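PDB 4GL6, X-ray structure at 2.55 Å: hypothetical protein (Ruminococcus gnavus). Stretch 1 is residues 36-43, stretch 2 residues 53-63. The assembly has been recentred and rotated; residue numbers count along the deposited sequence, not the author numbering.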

# COMPACT_ATOMS: atom_id res chain seq x y z
N ASP A 36 23.51 0.23 20.01
CA ASP A 36 22.92 -0.87 19.20
C ASP A 36 22.88 -0.38 17.76
O ASP A 36 22.59 0.79 17.51
N ASN A 37 23.17 -1.29 16.83
CA ASN A 37 23.16 -0.98 15.41
C ASN A 37 22.17 -1.93 14.73
O ASN A 37 22.52 -2.72 13.84
N GLY A 38 20.91 -1.84 15.16
CA GLY A 38 19.84 -2.62 14.57
C GLY A 38 19.47 -2.19 13.16
O GLY A 38 20.06 -1.26 12.58
N ALA A 39 18.47 -2.87 12.60
CA ALA A 39 17.98 -2.58 11.25
C ALA A 39 17.47 -1.14 11.13
O ALA A 39 16.91 -0.58 12.10
N ILE A 40 17.69 -0.53 9.96
CA ILE A 40 17.23 0.81 9.63
C ILE A 40 16.02 0.66 8.71
O ILE A 40 16.14 0.05 7.64
N TYR A 41 14.89 1.23 9.12
CA TYR A 41 13.63 1.21 8.35
C TYR A 41 13.42 2.60 7.74
O TYR A 41 13.14 3.56 8.44
N ALA A 42 13.55 2.68 6.42
CA ALA A 42 13.49 3.92 5.65
C ALA A 42 12.21 4.08 4.82
O ALA A 42 11.89 3.19 4.04
N THR A 43 11.52 5.23 4.97
CA THR A 43 10.35 5.57 4.14
C THR A 43 10.88 6.31 2.92
O THR A 43 11.40 7.42 3.06
N PRO A 53 4.73 6.64 -0.79
CA PRO A 53 5.97 6.11 -0.22
C PRO A 53 6.00 4.60 -0.01
O PRO A 53 4.95 3.96 -0.01
N PHE A 54 7.21 4.06 0.12
CA PHE A 54 7.43 2.64 0.39
C PHE A 54 8.56 2.45 1.39
O PHE A 54 9.47 3.28 1.44
N GLU A 55 8.48 1.38 2.18
CA GLU A 55 9.47 1.10 3.22
C GLU A 55 10.53 0.13 2.71
O GLU A 55 10.24 -0.75 1.91
N GLY A 56 11.76 0.35 3.15
CA GLY A 56 12.93 -0.47 2.85
C GLY A 56 13.67 -0.73 4.16
O GLY A 56 13.61 0.07 5.09
N SER A 57 14.37 -1.85 4.20
CA SER A 57 15.05 -2.33 5.39
C SER A 57 16.57 -2.38 5.05
O SER A 57 16.95 -3.03 4.08
N TYR A 58 17.41 -1.68 5.83
CA TYR A 58 18.87 -1.59 5.60
C TYR A 58 19.69 -1.79 6.89
O TYR A 58 19.15 -1.72 7.99
N PHE A 59 20.98 -2.08 6.72
CA PHE A 59 21.96 -2.20 7.83
C PHE A 59 23.15 -1.33 7.43
O PHE A 59 23.61 -1.41 6.29
N ASN A 60 23.61 -0.50 8.37
CA ASN A 60 24.73 0.42 8.15
C ASN A 60 25.89 -0.01 9.04
O ASN A 60 25.79 0.15 10.25
N PRO A 61 27.00 -0.54 8.44
CA PRO A 61 28.12 -1.02 9.27
C PRO A 61 28.81 0.04 10.15
O PRO A 61 28.75 1.23 9.83
N GLU A 62 29.47 -0.42 11.22
CA GLU A 62 30.11 0.43 12.24
C GLU A 62 31.18 1.42 11.72
O GLU A 62 30.95 2.63 11.77
N GLU A 63 32.30 0.91 11.20
CA GLU A 63 33.46 1.71 10.68
C GLU A 63 33.09 2.78 9.60
O GLU A 63 32.04 2.66 8.96

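The two stretches pair as antiparallel strands, the one beginning at Ile40 running against the one that ends at Phe59, and together they bury 712 Å². Backbone hydrogen bonds fix the register: Ile40 N donates to Tyr58 O (2.7 Å) and Tyr58 N to Ile40 O (2.8 Å), and the pattern repeats where Ala42 N meets Gly56 O (2.9 Å) and Gly56 N meets Ala42 O (3.0 Å). Along each extended strand the side chains alternate, with Ile40, Ala42 and Tyr58 on one face of the sheet and Tyr41, Thr43, Glu55 and Ser57 on the other.

The largest share of the contact belongs to Asn37, which precedes the strand. Its side chain, with chi1 in the t well, points toward stretch 2 and extends the pairing past the last backbone bridge: Asn37 ND2 donates a nearly straight hydrogen bond to Asn60 O (2.7 Å, 166°), so a side-chain amide does here what a backbone NH does further along. Asn37 OD1 is satisfied elsewhere in the structure. Phe59 covers the same residue from its own side. Its CB points away from stretch 1, but the t rotamer brings the ring back, and Phe59 CE1 lies 3.3 Å from Asn37 O, which sits at the ring edge, and 3.7 Å from Asn37 ND2. The poorly ordered Glu62 also approaches, its OE1 lying 3.7 Å from Asn37 ND2.

Ile40 and Tyr58, both buried and both with chi1 in the m well, are the next largest contributors and form the apolar center of their face. Ile40 CB and Tyr58 CB are 4.5 Å apart, as expected for a directly paired couple. From there the two side chains diverge: Ile40, with chi2 t, reaches back so that its CD1 packs 3.7 Å from Asn60 CB, whereas the Tyr58 ring extends the other way, bringing Tyr58 CE1 to 4.3 Å from Ala42 CB. Tyr58 CE1 also comes within 4.0 Å of Gly56 CA, and a CB in the ideal position on Gly56 would fall 2.9 Å from Tyr58 CE1; the absence of a side chain leaves the space that the ring occupies.

The opposite face is more polar. Tyr41 (chi1 m) directs its ring along the sheet, with Tyr41 CE1 3.6 Å from the OG of its partner Ser57 (chi1 t), while Tyr41 CB lies 4.0 Å from Glu55 OE2; neither approach is a hydrogen bond. At the far end Thr43 (chi1 m) turns its methyl toward the proline, and Thr43 CG2 packs 3.6 Å from Pro53 CB, closing this side of the interface with an apolar contact.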

# COMPACT_ATOMS: atom_id res chain seq x y z
CB ASP A 36 21.49 -1.24 19.62
CG ASP A 36 21.36 -1.62 21.09
OD1 ASP A 36 22.37 -2.02 21.72
OD2 ASP A 36 20.22 -1.52 21.60
CB ASN A 37 24.59 -1.06 14.84
CG ASN A 37 24.71 -0.51 13.41
OD1 ASN A 37 23.89 0.29 12.95
ND2 ASN A 37 25.76 -0.92 12.72
CB ALA A 39 16.87 -3.57 10.88
CB ILE A 40 18.29 1.65 8.89
CG1 ILE A 40 19.54 1.83 9.74
CG2 ILE A 40 17.75 3.04 8.56
CD1 ILE A 40 20.68 2.50 8.99
CB TYR A 41 12.45 0.75 9.24
CG TYR A 41 12.65 -0.65 9.82
CD1 TYR A 41 12.29 -1.79 9.08
CD2 TYR A 41 13.21 -0.84 11.10
CE1 TYR A 41 12.49 -3.07 9.61
CE2 TYR A 41 13.41 -2.11 11.63
CZ TYR A 41 13.05 -3.22 10.89
OH TYR A 41 13.26 -4.49 11.42
CB ALA A 42 14.69 3.94 4.70
CB THR A 43 9.35 6.43 4.92
OG1 THR A 43 8.81 5.62 5.96
CG2 THR A 43 8.22 6.93 4.02
CB PRO A 53 6.07 6.84 1.12
CG PRO A 53 4.68 7.17 1.48
CD PRO A 53 3.91 7.34 0.21
CB PHE A 54 7.71 1.87 -0.88
CG PHE A 54 8.98 2.26 -1.59
CD1 PHE A 54 9.00 3.37 -2.43
CD2 PHE A 54 10.14 1.48 -1.46
CE1 PHE A 54 10.17 3.73 -3.09
CE2 PHE A 54 11.31 1.82 -2.13
CZ PHE A 54 11.32 2.95 -2.95
CB GLU A 55 8.81 0.58 4.50
CG GLU A 55 9.68 0.70 5.74
CD GLU A 55 8.95 0.29 7.01
OE1 GLU A 55 8.63 -0.92 7.11
OE2 GLU A 55 8.74 1.16 7.91
CB SER A 57 14.46 -3.70 5.71
OG SER A 57 14.77 -4.10 7.01
CB TYR A 58 19.26 -0.22 4.97
CG TYR A 58 18.56 0.09 3.66
CD1 TYR A 58 17.29 0.66 3.64
CD2 TYR A 58 19.17 -0.21 2.42
CE1 TYR A 58 16.63 0.92 2.42
CE2 TYR A 58 18.52 0.05 1.20
CZ TYR A 58 17.25 0.62 1.20
OH TYR A 58 16.59 0.88 0.02
CB PHE A 59 22.37 -3.66 8.06
CG PHE A 59 23.48 -3.84 9.05
CD1 PHE A 59 23.23 -3.84 10.43
CD2 PHE A 59 24.81 -4.04 8.62
CE1 PHE A 59 24.28 -4.02 11.34
CE2 PHE A 59 25.86 -4.22 9.53
CZ PHE A 59 25.58 -4.22 10.89
CB ASN A 60 24.30 1.86 8.47
CG ASN A 60 25.38 2.87 8.17
OD1 ASN A 60 25.86 2.98 7.05
ND2 ASN A 60 25.76 3.63 9.17
CB PRO A 61 29.10 -1.60 8.25
CG PRO A 61 28.26 -1.92 7.06
CD PRO A 61 27.24 -0.84 7.01
CB GLU A 62 30.70 -0.44 13.39
CG GLU A 62 30.71 0.25 14.75
CD GLU A 62 29.29 0.57 15.24
OE1 GLU A 62 28.42 -0.33 15.24
OE2 GLU A 62 29.03 1.73 15.61
CB GLU A 63 34.63 0.77 10.24
CG GLU A 63 34.52 0.14 8.85
CD GLU A 63 33.23 -0.64 8.62
OE1 GLU A 63 32.68 -1.22 9.58
OE2 GLU A 63 32.76 -0.67 7.47